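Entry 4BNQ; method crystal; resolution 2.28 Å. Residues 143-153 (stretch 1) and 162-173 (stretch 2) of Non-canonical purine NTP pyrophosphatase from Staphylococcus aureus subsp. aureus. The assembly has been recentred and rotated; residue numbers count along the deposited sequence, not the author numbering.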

# COMPACT_ATOMS: atom_id res chain seq x y z
N LYS A 143 4.55 25.12 -7.39
CA LYS A 143 3.20 24.56 -7.30
C LYS A 143 2.69 24.20 -8.68
O LYS A 143 2.69 25.04 -9.59
CB LYS A 143 2.27 25.56 -6.61
CG LYS A 143 2.77 26.02 -5.24
CD LYS A 143 1.83 26.99 -4.60
CE LYS A 143 0.47 26.37 -4.41
NZ LYS A 143 -0.53 27.38 -3.97
N TYR A 144 2.29 22.94 -8.87
CA TYR A 144 1.76 22.50 -10.16
C TYR A 144 0.39 21.86 -10.00
O TYR A 144 0.22 20.99 -9.15
CB TYR A 144 2.70 21.48 -10.83
CG TYR A 144 4.11 21.95 -11.13
CD1 TYR A 144 5.07 22.07 -10.12
CD2 TYR A 144 4.51 22.25 -12.42
CE1 TYR A 144 6.37 22.49 -10.39
CE2 TYR A 144 5.81 22.67 -12.70
CZ TYR A 144 6.73 22.78 -11.69
OH TYR A 144 8.02 23.19 -11.96
N GLY A 145 -0.57 22.27 -10.81
CA GLY A 145 -1.94 21.77 -10.67
C GLY A 145 -2.68 22.53 -9.61
O GLY A 145 -2.08 23.35 -8.90
N GLU A 146 -3.98 22.29 -9.47
CA GLU A 146 -4.76 23.00 -8.46
C GLU A 146 -5.86 22.16 -7.83
O GLU A 146 -6.68 22.68 -7.09
CB GLU A 146 -5.35 24.28 -9.06
CG GLU A 146 -6.44 23.98 -10.06
CD GLU A 146 -6.97 25.22 -10.75
OE1 GLU A 146 -7.34 26.19 -10.06
OE2 GLU A 146 -7.05 25.20 -11.99
N ASN A 147 -5.89 20.86 -8.11
CA ASN A 147 -6.82 19.95 -7.42
C ASN A 147 -6.28 19.58 -6.04
O ASN A 147 -5.14 19.90 -5.71
CB ASN A 147 -7.04 18.66 -8.22
CG ASN A 147 -7.80 18.90 -9.51
OD1 ASN A 147 -8.59 19.84 -9.63
ND2 ASN A 147 -7.57 18.02 -10.50
N GLY A 148 -7.10 18.89 -5.26
CA GLY A 148 -6.66 18.39 -3.96
C GLY A 148 -6.55 19.53 -2.97
O GLY A 148 -7.30 20.50 -3.06
N PHE A 149 -5.62 19.40 -2.02
CA PHE A 149 -5.48 20.37 -0.94
C PHE A 149 -4.13 20.18 -0.26
O PHE A 149 -3.36 19.28 -0.61
CB PHE A 149 -6.61 20.17 0.08
CG PHE A 149 -6.53 18.85 0.81
CD1 PHE A 149 -7.03 17.69 0.22
CD2 PHE A 149 -5.93 18.75 2.05
CE1 PHE A 149 -6.95 16.46 0.87
CE2 PHE A 149 -5.84 17.52 2.70
CZ PHE A 149 -6.35 16.38 2.11
N GLY A 150 -3.84 21.03 0.73
CA GLY A 150 -2.63 20.88 1.50
C GLY A 150 -1.39 20.94 0.63
O GLY A 150 -1.27 21.83 -0.21
N TYR A 151 -0.46 20.00 0.81
CA TYR A 151 0.79 20.06 0.07
C TYR A 151 0.67 19.41 -1.30
O TYR A 151 1.67 19.24 -2.00
CB TYR A 151 1.94 19.41 0.86
CG TYR A 151 2.22 20.08 2.18
CD1 TYR A 151 3.06 21.19 2.25
CD2 TYR A 151 1.65 19.61 3.35
CE1 TYR A 151 3.33 21.81 3.47
CE2 TYR A 151 1.91 20.23 4.57
CZ TYR A 151 2.74 21.33 4.62
OH TYR A 151 2.99 21.92 5.82
N ASP A 152 -0.55 19.06 -1.69
CA ASP A 152 -0.75 18.45 -3.00
C ASP A 152 0.01 19.12 -4.18
O ASP A 152 0.62 18.41 -4.99
CB ASP A 152 -2.24 18.29 -3.31
CG ASP A 152 -2.88 17.18 -2.50
OD1 ASP A 152 -2.12 16.51 -1.77
OD2 ASP A 152 -4.12 16.96 -2.61
N PRO A 153 -0.01 20.47 -4.27
CA PRO A 153 0.60 21.07 -5.47
C PRO A 153 2.13 20.95 -5.57
O PRO A 153 2.69 21.21 -6.64
CB PRO A 153 0.19 22.54 -5.38
CG PRO A 153 -1.01 22.55 -4.46
CD PRO A 153 -0.71 21.48 -3.46
N LYS A 162 3.65 13.39 -12.23
CA LYS A 162 2.70 14.46 -11.92
C LYS A 162 2.74 14.78 -10.43
O LYS A 162 3.16 13.94 -9.63
CB LYS A 162 1.27 14.06 -12.32
CG LYS A 162 0.98 14.10 -13.82
CD LYS A 162 -0.50 13.90 -14.08
CE LYS A 162 -0.76 13.44 -15.52
NZ LYS A 162 -0.04 14.29 -16.49
N THR A 163 2.33 15.98 -10.05
CA THR A 163 2.12 16.25 -8.63
C THR A 163 0.74 15.76 -8.23
O THR A 163 -0.14 15.62 -9.08
CB THR A 163 2.21 17.74 -8.27
OG1 THR A 163 1.11 18.44 -8.86
CG2 THR A 163 3.54 18.35 -8.73
N MET A 164 0.55 15.53 -6.94
CA MET A 164 -0.72 15.10 -6.40
C MET A 164 -1.83 16.05 -6.88
O MET A 164 -2.90 15.59 -7.28
CB MET A 164 -0.62 15.02 -4.87
CG MET A 164 -1.44 13.92 -4.18
SD MET A 164 -1.11 12.20 -4.65
CE MET A 164 -0.14 11.70 -3.24
N ALA A 165 -1.58 17.36 -6.90
CA ALA A 165 -2.63 18.31 -7.34
C ALA A 165 -2.94 18.27 -8.85
O ALA A 165 -3.93 18.82 -9.32
CB ALA A 165 -2.31 19.73 -6.92
N GLN A 166 -2.08 17.62 -9.61
CA GLN A 166 -2.34 17.52 -11.03
C GLN A 166 -3.31 16.37 -11.35
O GLN A 166 -3.93 16.35 -12.41
CB GLN A 166 -1.04 17.32 -11.79
CG GLN A 166 -0.22 18.57 -12.00
CD GLN A 166 1.04 18.28 -12.81
OE1 GLN A 166 2.08 17.92 -12.24
NE2 GLN A 166 0.94 18.41 -14.13
N LEU A 167 -3.43 15.42 -10.42
CA LEU A 167 -4.23 14.23 -10.65
C LEU A 167 -5.71 14.57 -10.49
O LEU A 167 -6.08 15.40 -9.66
CB LEU A 167 -3.87 13.15 -9.64
CG LEU A 167 -2.42 12.70 -9.54
CD1 LEU A 167 -2.26 11.69 -8.40
CD2 LEU A 167 -1.95 12.11 -10.88
N SER A 168 -6.56 13.91 -11.27
CA SER A 168 -8.01 14.01 -11.08
C SER A 168 -8.33 13.44 -9.72
O SER A 168 -7.54 12.68 -9.16
CB SER A 168 -8.75 13.22 -12.16
OG SER A 168 -8.57 11.82 -11.97
N LYS A 169 -9.51 13.77 -9.18
CA LYS A 169 -9.87 13.23 -7.88
C LYS A 169 -9.87 11.71 -7.93
O LYS A 169 -9.41 11.06 -7.00
CB LYS A 169 -11.19 13.81 -7.36
CG LYS A 169 -12.47 13.42 -8.13
CD LYS A 169 -13.71 14.08 -7.47
CE LYS A 169 -15.01 13.52 -8.03
NZ LYS A 169 -15.15 13.74 -9.49
N GLU A 170 -10.29 11.15 -9.06
CA GLU A 170 -10.34 9.69 -9.23
C GLU A 170 -8.95 9.06 -9.20
O GLU A 170 -8.74 8.06 -8.52
CB GLU A 170 -11.07 9.29 -10.52
CG GLU A 170 -12.56 9.64 -10.56
CD GLU A 170 -12.82 11.14 -10.68
OE1 GLU A 170 -11.86 11.90 -10.98
OE2 GLU A 170 -13.97 11.59 -10.47
N GLN A 171 -8.02 9.63 -9.95
CA GLN A 171 -6.66 9.10 -9.97
C GLN A 171 -5.94 9.21 -8.60
O GLN A 171 -5.25 8.28 -8.20
CB GLN A 171 -5.84 9.83 -11.04
CG GLN A 171 -6.36 9.69 -12.47
CD GLN A 171 -5.72 10.70 -13.41
OE1 GLN A 171 -5.14 11.70 -12.96
NE2 GLN A 171 -5.81 10.44 -14.71
N LYS A 172 -6.09 10.35 -7.92
CA LYS A 172 -5.50 10.53 -6.59
C LYS A 172 -5.99 9.39 -5.68
O LYS A 172 -5.19 8.75 -4.99
CB LYS A 172 -5.87 11.90 -5.98
CG LYS A 172 -5.05 12.31 -4.76
CD LYS A 172 -5.68 13.49 -3.97
CE LYS A 172 -5.01 13.67 -2.59
NZ LYS A 172 -5.52 14.81 -1.73
N GLY A 173 -7.28 9.12 -5.75
CA GLY A 173 -7.88 8.07 -4.95
C GLY A 173 -7.39 6.66 -5.22
O GLY A 173 -7.68 5.75 -4.46
O HOH W 1 -3.53 14.82 0.31

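Residues 143-153 form a loop that runs into a 3-10 segment at D152 and folds over the strand end, the 3-10 turn and K172 of the following helix, burying 534 Å² summed over both sides; hydrogen bonds from backbone and side chains and one buried salt bridge join them. K143 makes no contact with the other stretch, its CA-to-CB bond pointing away. At Y144 the carbonyl does the work: T163 OG1 donates to Y144 O at 2.7 Å, and the p rotamer of T163 (chi1 67°) places that hydroxyl while its methyl, CG2, lies 3.9 Å from Y144 CB. The Y144 ring itself leads away from the contact. Y144 N in turn donates to P153 O (2.9 Å), tying the two ends of the loop together beside T163.

G145 passes close to the 3-10 turn, its CA 3.8 Å from A165 O. A CB here would lie 2.7 Å from A165 O and 2.8 Å from Q166 N, and would be jammed against the preceding carbonyl, so glycine suits the place on both counts. E146 points away and adds little. N147 binds twice: its backbone N donates to A165 O (3.1 Å), and its side chain, in the m rotamer, reaches along the turn so that ND2 donates to L167 O (3.1 Å, 161°). The short amide thus satisfies a carbonyl just before the helix, which S168 caps by accepting from Q171 N at its OG (3.0 Å).

G148, with positive phi, leaves room for the D152 carboxylate; a CB would fall 2.0 Å from D152 OD2. F149 begins a type II' turn ending at D152, and its N donates to D152 OD2 (2.9 Å). Although its CA-to-CB bond points away, the ring end returns, bringing CE1 to 3.4 Å from K172 NZ in an oblique approach. G150, also at positive phi, and Y151 carry the turn without touching the other stretch.

D152 is the buried hub. Its OD2 accepts from K172 NZ at 2.7 Å in a salt bridge, while water 1 donates to D152 OD1 (3.0 Å) and accepts from K172 NZ (2.8 Å), so both carboxylate oxygens are engaged. K172 spans the distance from the helix with all four chi angles t, an extended chain. On the backbone side, A165 N donates weakly to D152 O (3.1 Å). A165 is the most heavily covered residue: its small CB points toward the loop and fits 3.5 Å from P153 CA and 4.0 Å from P153 CG, an apolar contact.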